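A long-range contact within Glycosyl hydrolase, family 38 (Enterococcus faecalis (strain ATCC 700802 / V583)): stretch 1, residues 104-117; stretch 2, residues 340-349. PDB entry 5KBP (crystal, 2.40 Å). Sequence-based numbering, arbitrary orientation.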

# COMPACT_ATOMS: atom_id res chain seq x y z
N VAL A 104 3.00 -18.48 16.32
CA VAL A 104 2.46 -18.37 17.67
C VAL A 104 1.65 -17.09 17.82
O VAL A 104 0.57 -17.09 18.43
CB VAL A 104 3.60 -18.45 18.71
CG1 VAL A 104 3.15 -17.91 20.06
CG2 VAL A 104 4.09 -19.88 18.84
N ARG A 105 2.14 -15.97 17.26
CA ARG A 105 1.38 -14.73 17.33
C ARG A 105 0.04 -14.85 16.62
O ARG A 105 -0.93 -14.18 17.00
CB ARG A 105 2.18 -13.58 16.73
CG ARG A 105 3.59 -13.43 17.29
CD ARG A 105 3.61 -13.47 18.81
NE ARG A 105 4.97 -13.53 19.33
CZ ARG A 105 5.71 -12.46 19.61
NH1 ARG A 105 6.94 -12.60 20.08
NH2 ARG A 105 5.21 -11.24 19.42
N ASN A 106 -0.03 -15.69 15.58
CA ASN A 106 -1.30 -15.94 14.91
C ASN A 106 -2.30 -16.58 15.86
O ASN A 106 -3.49 -16.26 15.84
CB ASN A 106 -1.08 -16.81 13.68
CG ASN A 106 -2.34 -16.96 12.84
OD1 ASN A 106 -3.12 -16.02 12.70
ND2 ASN A 106 -2.54 -18.15 12.28
N MET A 107 -1.83 -17.50 16.71
CA MET A 107 -2.71 -18.14 17.68
C MET A 107 -2.96 -17.24 18.88
O MET A 107 -4.07 -17.22 19.42
CB MET A 107 -2.12 -19.48 18.13
CG MET A 107 -1.50 -20.30 17.01
SD MET A 107 -0.81 -21.87 17.57
CE MET A 107 -2.31 -22.83 17.71
N LEU A 108 -1.94 -16.49 19.30
CA LEU A 108 -2.09 -15.59 20.44
C LEU A 108 -3.09 -14.48 20.14
O LEU A 108 -3.97 -14.19 20.96
CB LEU A 108 -0.72 -15.01 20.82
CG LEU A 108 -0.53 -14.27 22.15
CD1 LEU A 108 -0.83 -12.78 22.00
CD2 LEU A 108 -1.38 -14.89 23.26
N ILE A 109 -2.97 -13.86 18.97
CA ILE A 109 -3.91 -12.80 18.60
C ILE A 109 -5.27 -13.39 18.25
O ILE A 109 -6.31 -12.81 18.59
CB ILE A 109 -3.33 -11.96 17.44
CG1 ILE A 109 -2.09 -11.20 17.91
CG2 ILE A 109 -4.38 -11.00 16.89
CD1 ILE A 109 -1.50 -10.29 16.86
N GLY A 110 -5.29 -14.54 17.59
CA GLY A 110 -6.55 -15.21 17.33
C GLY A 110 -7.31 -15.53 18.60
O GLY A 110 -8.54 -15.41 18.65
N HIS A 111 -6.59 -15.91 19.65
CA HIS A 111 -7.23 -16.19 20.93
C HIS A 111 -7.76 -14.91 21.57
O HIS A 111 -8.93 -14.84 21.96
CB HIS A 111 -6.25 -16.89 21.87
CG HIS A 111 -6.77 -17.07 23.27
ND1 HIS A 111 -6.36 -16.27 24.32
CD2 HIS A 111 -7.66 -17.95 23.78
CE1 HIS A 111 -6.98 -16.66 25.42
NE2 HIS A 111 -7.78 -17.67 25.12
N LEU A 112 -6.91 -13.89 21.68
CA LEU A 112 -7.32 -12.65 22.33
C LEU A 112 -8.47 -11.98 21.59
O LEU A 112 -9.35 -11.38 22.21
CB LEU A 112 -6.13 -11.69 22.45
CG LEU A 112 -4.96 -12.15 23.31
CD1 LEU A 112 -3.83 -11.13 23.24
CD2 LEU A 112 -5.39 -12.36 24.76
N GLU A 113 -8.48 -12.08 20.26
CA GLU A 113 -9.58 -11.50 19.49
C GLU A 113 -10.86 -12.31 19.65
O GLU A 113 -11.95 -11.75 19.74
CB GLU A 113 -9.19 -11.40 18.01
CG GLU A 113 -8.11 -10.37 17.73
CD GLU A 113 -8.57 -8.95 18.01
OE1 GLU A 113 -9.72 -8.62 17.66
OE2 GLU A 113 -7.78 -8.17 18.58
N SER A 114 -10.74 -13.64 19.68
CA SER A 114 -11.92 -14.49 19.84
C SER A 114 -12.58 -14.25 21.19
O SER A 114 -13.81 -14.30 21.31
CB SER A 114 -11.54 -15.96 19.69
OG SER A 114 -11.03 -16.22 18.39
N GLN A 115 -11.78 -13.98 22.23
CA GLN A 115 -12.34 -13.70 23.55
C GLN A 115 -13.09 -12.38 23.59
O GLN A 115 -13.96 -12.20 24.44
CB GLN A 115 -11.24 -13.71 24.60
CG GLN A 115 -10.50 -15.04 24.74
CD GLN A 115 -11.42 -16.16 25.16
OE1 GLN A 115 -12.39 -15.95 25.89
NE2 GLN A 115 -11.12 -17.38 24.72
N LYS A 116 -12.77 -11.45 22.68
CA LYS A 116 -13.51 -10.19 22.63
C LYS A 116 -14.93 -10.39 22.12
O LYS A 116 -15.84 -9.66 22.52
CB LYS A 116 -12.77 -9.18 21.76
CG LYS A 116 -11.38 -8.82 22.26
CD LYS A 116 -10.65 -7.92 21.28
CE LYS A 116 -9.24 -7.61 21.75
NZ LYS A 116 -8.48 -6.79 20.77
N TRP A 117 -15.14 -11.37 21.25
CA TRP A 117 -16.46 -11.67 20.71
C TRP A 117 -17.19 -12.73 21.51
O TRP A 117 -18.40 -12.62 21.75
CB TRP A 117 -16.35 -12.11 19.25
CG TRP A 117 -15.72 -11.08 18.37
CD1 TRP A 117 -14.42 -11.04 17.94
CD2 TRP A 117 -16.36 -9.93 17.81
NE1 TRP A 117 -14.22 -9.93 17.15
CE2 TRP A 117 -15.39 -9.23 17.05
CE3 TRP A 117 -17.66 -9.42 17.87
CZ2 TRP A 117 -15.69 -8.06 16.37
CZ3 TRP A 117 -17.95 -8.25 17.19
CH2 TRP A 117 -16.97 -7.59 16.45
N PHE A 340 2.37 -2.76 19.37
CA PHE A 340 2.85 -4.07 18.93
C PHE A 340 1.72 -4.90 18.34
O PHE A 340 1.92 -5.63 17.36
CB PHE A 340 3.51 -4.81 20.09
CG PHE A 340 4.96 -4.47 20.28
CD1 PHE A 340 5.87 -4.70 19.27
CD2 PHE A 340 5.41 -3.93 21.47
CE1 PHE A 340 7.21 -4.38 19.43
CE2 PHE A 340 6.74 -3.62 21.65
CZ PHE A 340 7.65 -3.84 20.63
N ASP A 341 0.52 -4.80 18.91
CA ASP A 341 -0.63 -5.49 18.35
C ASP A 341 -0.98 -4.95 16.97
O ASP A 341 -1.39 -5.70 16.08
CB ASP A 341 -1.83 -5.38 19.30
CG ASP A 341 -3.06 -6.09 18.78
OD1 ASP A 341 -3.11 -7.33 18.84
OD2 ASP A 341 -3.99 -5.39 18.31
N TYR A 342 -0.81 -3.64 16.77
CA TYR A 342 -1.06 -3.04 15.47
C TYR A 342 0.00 -3.44 14.46
O TYR A 342 -0.30 -3.66 13.28
CB TYR A 342 -1.14 -1.52 15.61
CG TYR A 342 -1.27 -0.76 14.31
CD1 TYR A 342 -2.50 -0.60 13.70
CD2 TYR A 342 -0.16 -0.18 13.71
CE1 TYR A 342 -2.62 0.10 12.51
CE2 TYR A 342 -0.27 0.52 12.52
CZ TYR A 342 -1.51 0.66 11.93
OH TYR A 342 -1.62 1.35 10.74
N ALA A 343 1.26 -3.54 14.90
CA ALA A 343 2.33 -3.95 13.99
C ALA A 343 2.21 -5.42 13.62
O ALA A 343 2.45 -5.79 12.46
CB ALA A 343 3.69 -3.67 14.63
N TRP A 344 1.84 -6.27 14.58
CA TRP A 344 1.76 -7.70 14.31
C TRP A 344 0.60 -8.03 13.38
O TRP A 344 0.75 -8.83 12.45
CB TRP A 344 1.65 -8.48 15.61
CG TRP A 344 2.98 -8.82 16.20
CD1 TRP A 344 3.56 -8.25 17.30
CD2 TRP A 344 3.90 -9.79 15.71
NE1 TRP A 344 4.79 -8.82 17.52
CE2 TRP A 344 5.02 -9.77 16.56
CE3 TRP A 344 3.89 -10.68 14.63
CZ2 TRP A 344 6.12 -10.60 16.37
CZ3 TRP A 344 4.98 -11.51 14.44
CH2 TRP A 344 6.08 -11.46 15.31
N LYS A 345 -0.57 -7.42 13.62
CA LYS A 345 -1.70 -7.64 12.72
C LYS A 345 -1.38 -7.17 11.31
O LYS A 345 -1.75 -7.82 10.33
CB LYS A 345 -2.94 -6.92 13.26
CG LYS A 345 -3.55 -7.58 14.49
CD LYS A 345 -4.73 -6.78 15.02
CE LYS A 345 -5.32 -7.44 16.26
NZ LYS A 345 -6.28 -6.54 16.95
N THR A 346 -0.69 -6.03 11.19
CA THR A 346 -0.28 -5.55 9.87
C THR A 346 0.64 -6.56 9.19
O THR A 346 0.52 -6.80 7.98
CB THR A 346 0.41 -4.20 10.00
OG1 THR A 346 -0.49 -3.25 10.58
CG2 THR A 346 0.86 -3.69 8.63
N LEU A 347 1.55 -7.17 9.95
CA LEU A 347 2.45 -8.16 9.37
C LEU A 347 1.72 -9.46 9.07
O LEU A 347 1.96 -10.09 8.03
CB LEU A 347 3.64 -8.41 10.30
CG LEU A 347 4.63 -9.47 9.82
CD1 LEU A 347 5.25 -9.05 8.49
CD2 LEU A 347 5.71 -9.73 10.86
N LEU A 348 0.82 -9.88 9.96
CA LEU A 348 0.06 -11.10 9.74
C LEU A 348 -0.86 -11.00 8.52
O LEU A 348 -1.23 -12.03 7.96
CB LEU A 348 -0.77 -11.45 10.98
CG LEU A 348 0.02 -11.99 12.17
CD1 LEU A 348 -0.87 -12.15 13.38
CD2 LEU A 348 0.67 -13.32 11.82
N GLN A 349 -1.23 -9.78 8.11
CA GLN A 349 -2.04 -9.62 6.92
C GLN A 349 -1.28 -9.95 5.64
O GLN A 349 -1.90 -10.12 4.59
CB GLN A 349 -2.60 -8.19 6.85
CG GLN A 349 -3.67 -7.91 7.88
CD GLN A 349 -4.00 -6.43 8.00
OE1 GLN A 349 -3.78 -5.65 7.07
NE2 GLN A 349 -4.53 -6.04 9.15
O HOH W 1 -5.36 -8.97 20.19

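Two helices from distant parts of the chain cross here. Their axes come within 10.8 Å, and their N-to-C directions differ by 118°, so they run obliquely rather than side by side. No backbone hydrogen bond links them; side chains make most of the contact, which buries 403 Å² in total.

Along stretch 1, the first residue to meet the partner helix is Arg105. Its aliphatic part lies over the face of the Trp344 indole. Arg105 CG sits 3.6 Å from the centroid of the six-membered ring of Trp344, almost on the ring normal, which makes a CH-pi contact. Arg105 NH2 is also 3.1 Å from Trp344 NE1, but both are donors, so this is not a hydrogen bond. Each finds a partner elsewhere in the structure.

Asn106 points sideways and packs against Leu348, with its CA 4.1 Å from Leu348 CD1.

One turn on from Arg105, Ile109 is the knob of the interface. Its side chain fits among Asp341, Trp344, Lys345 and Leu348. Ile109 CD1 lies 3.8 Å from Trp344 CB and 4.0 Å from Leu348 CD1. Ile109 CG2 lies 3.7 Å from Lys345 CE, so the lysine adds its methylene chain to the apolar packing.

Glu113, a further turn along, meets the charged end of that lysine. Lys345 NZ donates a hydrogen bond to Glu113 OE2 at 2.8 Å, within a salt bridge. Lys345 NZ also bonds Asp341 OD2 in its own helix at 2.9 Å, so one ammonium joins two carboxylates. A water reinforces the link, donating to Glu113 OE2 and Asp341 OD1.

Lys116 NZ bonds the same Glu113 OE2 at 2.7 Å. This leaves Lys116 NZ 4.4 Å from Lys345 NZ. The two like charges are close, but the carboxylate they share offsets their repulsion.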